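Local coordinates for protein Sodium/sialic acid symporter SiaT (Proteus mirabilis, PDB 5NV9) that uses the inward sodium gradient to carry the sialic acid N-acetylneuraminic acid, taken from the host, across the inner membrane as a LeuT-fold symporter, at residues A12-Y17 against A335-A340; I167-M172 against V183-L188. All blocks are in the same frame, centred on the assembly; numbering follows the deposited sequence.

Contact 1 of 2, residues A12-Y17 against A335-A340; sequences AVLFGY and AIFAAA. With NA (sodium ion), chain B.
Leu14 and Tyr17 of the transmembrane helix 8-29 reach across to Phe337 and Ala338 of helix 328-361, the helix of this LeuT fold that supplies much of both sodium sites. The short axes run in roughly the same direction, at 31°, and come no nearer than 10.7 Å, so long side chains bridge the distance. Leu14 sends CD1 over the middle of one face of the Phe337 ring, 3.9 Å from its centroid and only 6° off the normal: a CH-π contact in which a branched aliphatic tip suits a flat aromatic surface. Tyr17, its CG swung to the side opposite the backbone N (chi1 153°), lies obliquely against the other helix, CE2 meeting Phe337 CB at 3.8 Å. Ala338, with no more than a methyl, lets the phenol come close to the backbone, where Tyr17 OH is 3.3 Å from Ala338 CA. The buried hydroxyl is satisfied by Gln341 OE1 and Gln185 NE2. One residue further on, Ala339 O binds sodium at 2.3 Å, joined there by Ala56, Leu59, Ser342 and Ser343. On the leucine side, CD2 of Leu14 also touches the far end of the ring, 4.1 Å from Phe337 CZ.

Contact 2 of 2, residues I167-M172 against V183-L188; sequences IIYTWM and VIQGLL
The amide nitrogen of Gln185, NE2, is shared by two tyrosine hydroxyls: it donates to Tyr169 OH over 3.1 Å and hydrogen-bonds more closely to Tyr17 OH on helix 8-29. Seen from NE2 the two oxygens are about 123° apart, close to the spread of the two hydrogens of a planar amide, although Tyr17 OH lies somewhat out of the plane. The bond to Tyr169 has an N-H...O angle of 157°, and the oxygen of Tyr169 lies close to the amide plane of Gln185. The phenol ring is turned well away from that plane, so the groups meet through the bond and not by stacking. The two side chains, Gln185 nearly extended, come from opposite directions across a gap that leaves the CA atoms of Tyr169 and Gln185 13.3 Å apart. Sixteen residues of straight helix would rise about 24 Å; the chain must turn back between the two segments, whose directions are largely opposed, and spans 155-172 and 175-199 of this LeuT fold form a splayed helical hairpin. Tyr169 has its ring between backbone N and carbonyl carbon (chi1 78°), an uncommon choice within a helix, and it rests on Gln341 of helix 328-361. A glutamine fits this buried place because its uncharged amide can hold two hydroxyls beside a sodium site: its side chain is about 5 Å from the ion that Asp182, Ser342, Ser345 and Ser346 coordinate.

The centres of contacts 1 and 2 lie 11 Å apart on the same side of the chain's centre, and along the sequence contact 2 lies within the largely helical run of chain between the two segments of contact 1. They share no helix, yet the hydrogen bond between Tyr17 and Gln185 joins them, and packing adds to it: Ala338 CB lies 3.4 Å from Gln185 CB, Ala335 CB 3.7 Å from Leu188 O, and Tyr17 CD1 packs 3.9 Å from Leu188 CD2. Helix 8-29, the hairpin of spans 155-172 and 175-199, and helix 328-361 thus meet beside the two sodium sites, with Ala339 O a ligand of one and Gln185 next to Asp182 and Ser342 of the other.

Contact 1 of 2, residues A12-Y17 against A335-A340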
ATOM      1  N   ALA A  12       2.709 -26.656   8.811  1.00 26.30           N
ATOM      2  CA  ALA A  12       3.087 -27.220   7.548  1.00 25.93           C
ATOM      3  C   ALA A  12       2.381 -26.473   6.423  1.00 26.55           C
ATOM      4  O   ALA A  12       2.910 -26.380   5.326  1.00 27.16           O
ATOM      5  CB  ALA A  12       2.756 -28.711   7.499  1.00 26.37           C
ATOM      6  N   VAL A  13       1.162 -25.983   6.688  1.00 27.09           N
ATOM      7  CA  VAL A  13       0.444 -25.172   5.715  1.00 28.67           C
ATOM      8  C   VAL A  13       1.192 -23.866   5.490  1.00 27.45           C
ATOM      9  O   VAL A  13       1.429 -23.460   4.342  1.00 26.97           O
ATOM     10  CB  VAL A  13      -0.972 -24.848   6.185  1.00 27.92           C
ATOM     11  CG1 VAL A  13      -1.620 -23.871   5.230  1.00 28.58           C
ATOM     12  CG2 VAL A  13      -1.796 -26.114   6.273  1.00 27.22           C
ATOM     13  N   LEU A  14       1.620 -23.253   6.582  1.00 28.64           N
ATOM     14  CA  LEU A  14       2.370 -22.003   6.497  1.00 28.32           C
ATOM     15  C   LEU A  14       3.673 -22.184   5.690  1.00 29.37           C
ATOM     16  O   LEU A  14       3.968 -21.370   4.801  1.00 25.84           O
ATOM     17  CB  LEU A  14       2.698 -21.461   7.873  1.00 29.13           C
ATOM     18  CG  LEU A  14       3.619 -20.218   7.843  1.00 30.12           C
ATOM     19  CD1 LEU A  14       2.942 -19.091   7.068  1.00 30.37           C
ATOM     20  CD2 LEU A  14       3.951 -19.792   9.274  1.00 31.39           C
ATOM     21  N   PHE A  15       4.409 -23.257   5.968  1.00 30.11           N
ATOM     22  CA  PHE A  15       5.691 -23.500   5.288  1.00 30.53           C
ATOM     23  C   PHE A  15       5.553 -23.980   3.867  1.00 28.52           C
ATOM     24  O   PHE A  15       6.428 -23.742   3.048  1.00 27.65           O
ATOM     25  CB  PHE A  15       6.578 -24.421   6.106  1.00 32.30           C
ATOM     26  CG  PHE A  15       7.308 -23.707   7.198  1.00 37.96           C
ATOM     27  CD1 PHE A  15       6.681 -23.388   8.375  1.00 43.53           C
ATOM     28  CD2 PHE A  15       8.617 -23.303   7.016  1.00 44.68           C
ATOM     29  CE1 PHE A  15       7.352 -22.717   9.380  1.00 45.33           C
ATOM     30  CE2 PHE A  15       9.295 -22.630   8.008  1.00 47.23           C
ATOM     31  CZ  PHE A  15       8.660 -22.334   9.194  1.00 47.50           C
ATOM     32  N   GLY A  16       4.449 -24.640   3.557  1.00 28.84           N
ATOM     33  CA  GLY A  16       4.093 -24.882   2.168  1.00 28.87           C
ATOM     34  C   GLY A  16       3.872 -23.589   1.380  1.00 26.30           C
ATOM     35  O   GLY A  16       4.344 -23.445   0.232  1.00 25.45           O
ATOM     36  N   TYR A  17       3.121 -22.675   1.969  1.00 24.20           N
ATOM     37  CA  TYR A  17       2.894 -21.373   1.354  1.00 25.27           C
ATOM     38  C   TYR A  17       4.231 -20.621   1.105  1.00 24.77           C
ATOM     39  O   TYR A  17       4.501 -20.083   0.012  1.00 23.75           O
ATOM     40  CB  TYR A  17       2.031 -20.492   2.251  1.00 26.17           C
ATOM     41  CG  TYR A  17       2.308 -18.968   2.014  1.00 22.37           C
ATOM     42  CD1 TYR A  17       1.739 -18.299   0.935  1.00 23.04           C
ATOM     43  CD2 TYR A  17       3.135 -18.271   2.830  1.00 22.21           C
ATOM     44  CE1 TYR A  17       1.966 -16.947   0.714  1.00 23.77           C
ATOM     45  CE2 TYR A  17       3.388 -16.892   2.622  1.00 25.09           C
ATOM     46  CZ  TYR A  17       2.818 -16.240   1.546  1.00 22.29           C
ATOM     47  OH  TYR A  17       3.051 -14.904   1.305  1.00 24.78           O
ATOM     48  N   ALA A 335      -2.464 -16.434   4.817  1.00 22.83           N
ATOM     49  CA  ALA A 335      -3.123 -15.298   4.148  1.00 23.41           C
ATOM     50  C   ALA A 335      -2.737 -13.902   4.738  1.00 22.66           C
ATOM     51  O   ALA A 335      -2.648 -12.940   4.034  1.00 21.15           O
ATOM     52  CB  ALA A 335      -4.639 -15.478   4.151  1.00 23.79           C
ATOM     53  N   ILE A 336      -2.497 -13.842   6.028  1.00 22.96           N
ATOM     54  CA  ILE A 336      -1.948 -12.659   6.681  1.00 24.67           C
ATOM     55  C   ILE A 336      -0.495 -12.442   6.256  1.00 23.51           C
ATOM     56  O   ILE A 336      -0.111 -11.339   5.931  1.00 23.28           O
ATOM     57  CB  ILE A 336      -2.050 -12.785   8.225  1.00 24.46           C
ATOM     58  CG1 ILE A 336      -3.519 -12.759   8.655  1.00 26.25           C
ATOM     59  CG2 ILE A 336      -1.216 -11.722   8.924  1.00 27.12           C
ATOM     60  CD1 ILE A 336      -3.730 -13.053  10.148  1.00 29.16           C
ATOM     61  N   PHE A 337       0.317 -13.479   6.282  1.00 21.70           N
ATOM     62  CA  PHE A 337       1.606 -13.401   5.622  1.00 21.89           C
ATOM     63  C   PHE A 337       1.454 -12.894   4.172  1.00 22.80           C
ATOM     64  O   PHE A 337       2.232 -12.055   3.724  1.00 23.59           O
ATOM     65  CB  PHE A 337       2.319 -14.723   5.601  1.00 22.68           C
ATOM     66  CG  PHE A 337       3.133 -15.026   6.833  1.00 24.78           C
ATOM     67  CD1 PHE A 337       2.506 -15.237   8.078  1.00 23.26           C
ATOM     68  CD2 PHE A 337       4.510 -15.196   6.730  1.00 25.12           C
ATOM     69  CE1 PHE A 337       3.257 -15.576   9.185  1.00 27.34           C
ATOM     70  CE2 PHE A 337       5.266 -15.554   7.850  1.00 27.41           C
ATOM     71  CZ  PHE A 337       4.646 -15.757   9.068  1.00 25.13           C
ATOM     72  N   ALA A 338       0.516 -13.443   3.427  1.00 20.25           N
ATOM     73  CA  ALA A 338       0.404 -13.047   2.026  1.00 20.34           C
ATOM     74  C   ALA A 338       0.030 -11.541   1.878  1.00 21.90           C
ATOM     75  O   ALA A 338       0.501 -10.881   0.934  1.00 22.01           O
ATOM     76  CB  ALA A 338      -0.582 -13.905   1.279  1.00 20.59           C
ATOM     77  N   ALA A 339      -0.825 -11.008   2.779  1.00 20.41           N
ATOM     78  CA  ALA A 339      -1.141  -9.547   2.797  1.00 20.42           C
ATOM     79  C   ALA A 339       0.106  -8.683   3.053  1.00 21.15           C
ATOM     80  O   ALA A 339       0.339  -7.667   2.387  1.00 20.85           O
ATOM     81  CB  ALA A 339      -2.251  -9.220   3.773  1.00 20.36           C
ATOM     82  N   ALA A 340       0.913  -9.095   4.016  1.00 19.58           N
ATOM     83  CA  ALA A 340       2.151  -8.404   4.362  1.00 18.53           C
ATOM     84  C   ALA A 340       3.198  -8.461   3.222  1.00 19.32           C
ATOM     85  O   ALA A 340       3.689  -7.415   2.749  1.00 18.73           O
ATOM     86  CB  ALA A 340       2.681  -9.019   5.601  1.00 17.55           C
TER
HETATM   87 NA    NA B 501      -0.257  -6.738   0.392  1.00 19.19          NA

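Contact 2 of 2, residues I167-M172 against V183-L188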
ATOM      1  N   ILE A 167      12.421 -10.879   0.949  1.00 23.20           N
ATOM      2  CA  ILE A 167      13.581 -10.277   0.308  1.00 25.74           C
ATOM      3  C   ILE A 167      14.227 -11.237  -0.702  1.00 23.79           C
ATOM      4  O   ILE A 167      14.625 -10.815  -1.753  1.00 23.29           O
ATOM      5  CB  ILE A 167      14.652  -9.790   1.364  1.00 26.26           C
ATOM      6  CG1 ILE A 167      14.129  -8.568   2.096  1.00 26.38           C
ATOM      7  CG2 ILE A 167      15.994  -9.466   0.704  1.00 29.29           C
ATOM      8  CD1 ILE A 167      14.877  -8.191   3.355  1.00 25.89           C
ATOM      9  N   ILE A 168      14.324 -12.511  -0.363  1.00 24.18           N
ATOM     10  CA  ILE A 168      14.997 -13.483  -1.192  1.00 23.21           C
ATOM     11  C   ILE A 168      14.243 -13.717  -2.492  1.00 23.02           C
ATOM     12  O   ILE A 168      14.810 -13.555  -3.575  1.00 24.12           O
ATOM     13  CB  ILE A 168      15.282 -14.774  -0.402  1.00 25.62           C
ATOM     14  CG1 ILE A 168      16.414 -14.478   0.588  1.00 25.75           C
ATOM     15  CG2 ILE A 168      15.713 -15.884  -1.358  1.00 26.15           C
ATOM     16  CD1 ILE A 168      16.522 -15.494   1.685  1.00 29.05           C
ATOM     17  N   TYR A 169      12.945 -13.999  -2.406  1.00 22.94           N
ATOM     18  CA  TYR A 169      12.166 -14.234  -3.630  1.00 22.81           C
ATOM     19  C   TYR A 169      12.021 -12.975  -4.447  1.00 22.66           C
ATOM     20  O   TYR A 169      11.954 -13.069  -5.648  1.00 26.15           O
ATOM     21  CB  TYR A 169      10.812 -14.951  -3.389  1.00 22.58           C
ATOM     22  CG  TYR A 169       9.626 -14.129  -2.857  1.00 22.60           C
ATOM     23  CD1 TYR A 169       8.994 -13.140  -3.631  1.00 22.69           C
ATOM     24  CD2 TYR A 169       9.068 -14.423  -1.637  1.00 24.91           C
ATOM     25  CE1 TYR A 169       7.889 -12.437  -3.143  1.00 23.16           C
ATOM     26  CE2 TYR A 169       7.966 -13.694  -1.137  1.00 27.50           C
ATOM     27  CZ  TYR A 169       7.374 -12.705  -1.895  1.00 23.71           C
ATOM     28  OH  TYR A 169       6.276 -11.997  -1.367  1.00 25.27           O
ATOM     29  N   THR A 170      11.958 -11.803  -3.813  1.00 24.53           N
ATOM     30  CA  THR A 170      11.841 -10.511  -4.544  1.00 23.78           C
ATOM     31  C   THR A 170      13.131 -10.237  -5.330  1.00 20.95           C
ATOM     32  O   THR A 170      13.119  -9.996  -6.526  1.00 19.32           O
ATOM     33  CB  THR A 170      11.538  -9.323  -3.581  1.00 26.43           C
ATOM     34  OG1 THR A 170      10.286  -9.524  -2.914  1.00 24.23           O
ATOM     35  CG2 THR A 170      11.441  -8.022  -4.321  1.00 26.62           C
ATOM     36  N   TRP A 171      14.247 -10.380  -4.653  1.00 22.51           N
ATOM     37  CA  TRP A 171      15.558 -10.252  -5.243  1.00 24.74           C
ATOM     38  C   TRP A 171      15.816 -11.111  -6.483  1.00 24.20           C
ATOM     39  O   TRP A 171      16.294 -10.589  -7.513  1.00 23.42           O
ATOM     40  CB  TRP A 171      16.590 -10.456  -4.134  1.00 27.22           C
ATOM     41  CG  TRP A 171      18.015 -10.512  -4.565  1.00 34.31           C
ATOM     42  CD1 TRP A 171      18.895  -9.446  -4.702  1.00 38.67           C
ATOM     43  CD2 TRP A 171      18.775 -11.684  -4.820  1.00 40.22           C
ATOM     44  NE1 TRP A 171      20.130  -9.905  -5.077  1.00 36.84           N
ATOM     45  CE2 TRP A 171      20.093 -11.270  -5.159  1.00 41.77           C
ATOM     46  CE3 TRP A 171      18.468 -13.040  -4.850  1.00 43.28           C
ATOM     47  CZ2 TRP A 171      21.107 -12.182  -5.512  1.00 45.91           C
ATOM     48  CZ3 TRP A 171      19.484 -13.954  -5.206  1.00 48.56           C
ATOM     49  CH2 TRP A 171      20.782 -13.513  -5.533  1.00 47.85           C
HETATM   50  N   MSE A 172      15.459 -12.399  -6.414  1.00 23.66           N
HETATM   51  CA  MSE A 172      15.666 -13.372  -7.492  1.00 23.60           C
HETATM   52  C   MSE A 172      14.732 -13.135  -8.604  1.00 22.97           C
HETATM   53  O   MSE A 172      15.086 -13.295  -9.757  1.00 23.82           O
HETATM   54  CB  MSE A 172      15.291 -14.792  -6.953  1.00 25.23           C
HETATM   55  CG  MSE A 172      16.301 -15.230  -5.881  1.00 31.12           C
HETATM   56 SE   MSE A 172      16.260 -17.190  -5.535  1.00 43.10          SE
HETATM   57  CE  MSE A 172      14.316 -17.413  -5.127  1.00 44.90           C
ATOM     58  N   VAL A 183      -0.212 -12.249  -7.175  1.00 21.15           N
ATOM     59  CA  VAL A 183      -1.469 -12.800  -7.693  1.00 21.01           C
ATOM     60  C   VAL A 183      -1.928 -13.893  -6.764  1.00 21.00           C
ATOM     61  O   VAL A 183      -3.119 -13.974  -6.399  1.00 19.42           O
ATOM     62  CB  VAL A 183      -1.333 -13.345  -9.139  1.00 23.12           C
ATOM     63  CG1 VAL A 183      -2.565 -14.127  -9.607  1.00 24.74           C
ATOM     64  CG2 VAL A 183      -1.027 -12.231 -10.124  1.00 22.57           C
ATOM     65  N   ILE A 184      -0.988 -14.717  -6.332  1.00 21.71           N
ATOM     66  CA  ILE A 184      -1.323 -15.846  -5.450  1.00 19.75           C
ATOM     67  C   ILE A 184      -1.700 -15.254  -4.088  1.00 20.62           C
ATOM     68  O   ILE A 184      -2.663 -15.691  -3.442  1.00 23.01           O
ATOM     69  CB  ILE A 184      -0.120 -16.822  -5.276  1.00 21.55           C
ATOM     70  CG1 ILE A 184       0.260 -17.489  -6.615  1.00 23.33           C
ATOM     71  CG2 ILE A 184      -0.414 -17.884  -4.199  1.00 19.83           C
ATOM     72  CD1 ILE A 184       1.675 -18.063  -6.614  1.00 24.05           C
ATOM     73  N   GLN A 185      -0.901 -14.273  -3.639  1.00 22.90           N
ATOM     74  CA  GLN A 185      -1.105 -13.713  -2.299  1.00 22.60           C
ATOM     75  C   GLN A 185      -2.355 -12.905  -2.274  1.00 21.04           C
ATOM     76  O   GLN A 185      -3.045 -12.948  -1.289  1.00 21.65           O
ATOM     77  CB  GLN A 185       0.078 -12.873  -1.843  1.00 20.86           C
ATOM     78  CG  GLN A 185       1.333 -13.703  -1.667  1.00 18.99           C
ATOM     79  CD  GLN A 185       2.574 -12.900  -1.711  1.00 20.87           C
ATOM     80  OE1 GLN A 185       2.639 -11.841  -2.378  1.00 17.93           O
ATOM     81  NE2 GLN A 185       3.568 -13.325  -0.893  1.00 20.48           N
ATOM     82  N   GLY A 186      -2.642 -12.199  -3.370  1.00 22.35           N
ATOM     83  CA  GLY A 186      -3.861 -11.418  -3.516  1.00 23.22           C
ATOM     84  C   GLY A 186      -5.144 -12.237  -3.438  1.00 24.62           C
ATOM     85  O   GLY A 186      -6.162 -11.844  -2.810  1.00 23.96           O
ATOM     86  N   LEU A 187      -5.090 -13.386  -4.077  1.00 24.26           N
ATOM     87  CA  LEU A 187      -6.250 -14.239  -4.126  1.00 24.25           C
ATOM     88  C   LEU A 187      -6.342 -15.015  -2.822  1.00 22.15           C
ATOM     89  O   LEU A 187      -7.417 -15.304  -2.381  1.00 19.90           O
ATOM     90  CB  LEU A 187      -6.218 -15.139  -5.348  1.00 23.61           C
ATOM     91  CG  LEU A 187      -6.204 -14.346  -6.640  1.00 25.03           C
ATOM     92  CD1 LEU A 187      -5.942 -15.262  -7.808  1.00 25.71           C
ATOM     93  CD2 LEU A 187      -7.504 -13.597  -6.863  1.00 25.51           C
ATOM     94  N   LEU A 188      -5.211 -15.315  -2.203  1.00 22.77           N
ATOM     95  CA  LEU A 188      -5.194 -16.007  -0.920  1.00 24.23           C
ATOM     96  C   LEU A 188      -5.764 -15.154   0.214  1.00 22.01           C
ATOM     97  O   LEU A 188      -6.529 -15.626   0.993  1.00 24.65           O
ATOM     98  CB  LEU A 188      -3.729 -16.467  -0.596  1.00 25.14           C
ATOM     99  CG  LEU A 188      -3.530 -17.195   0.731  1.00 27.03           C
ATOM    100  CD1 LEU A 188      -4.399 -18.471   0.755  1.00 28.47           C
ATOM    101  CD2 LEU A 188      -2.069 -17.582   0.970  1.00 27.58           C
TER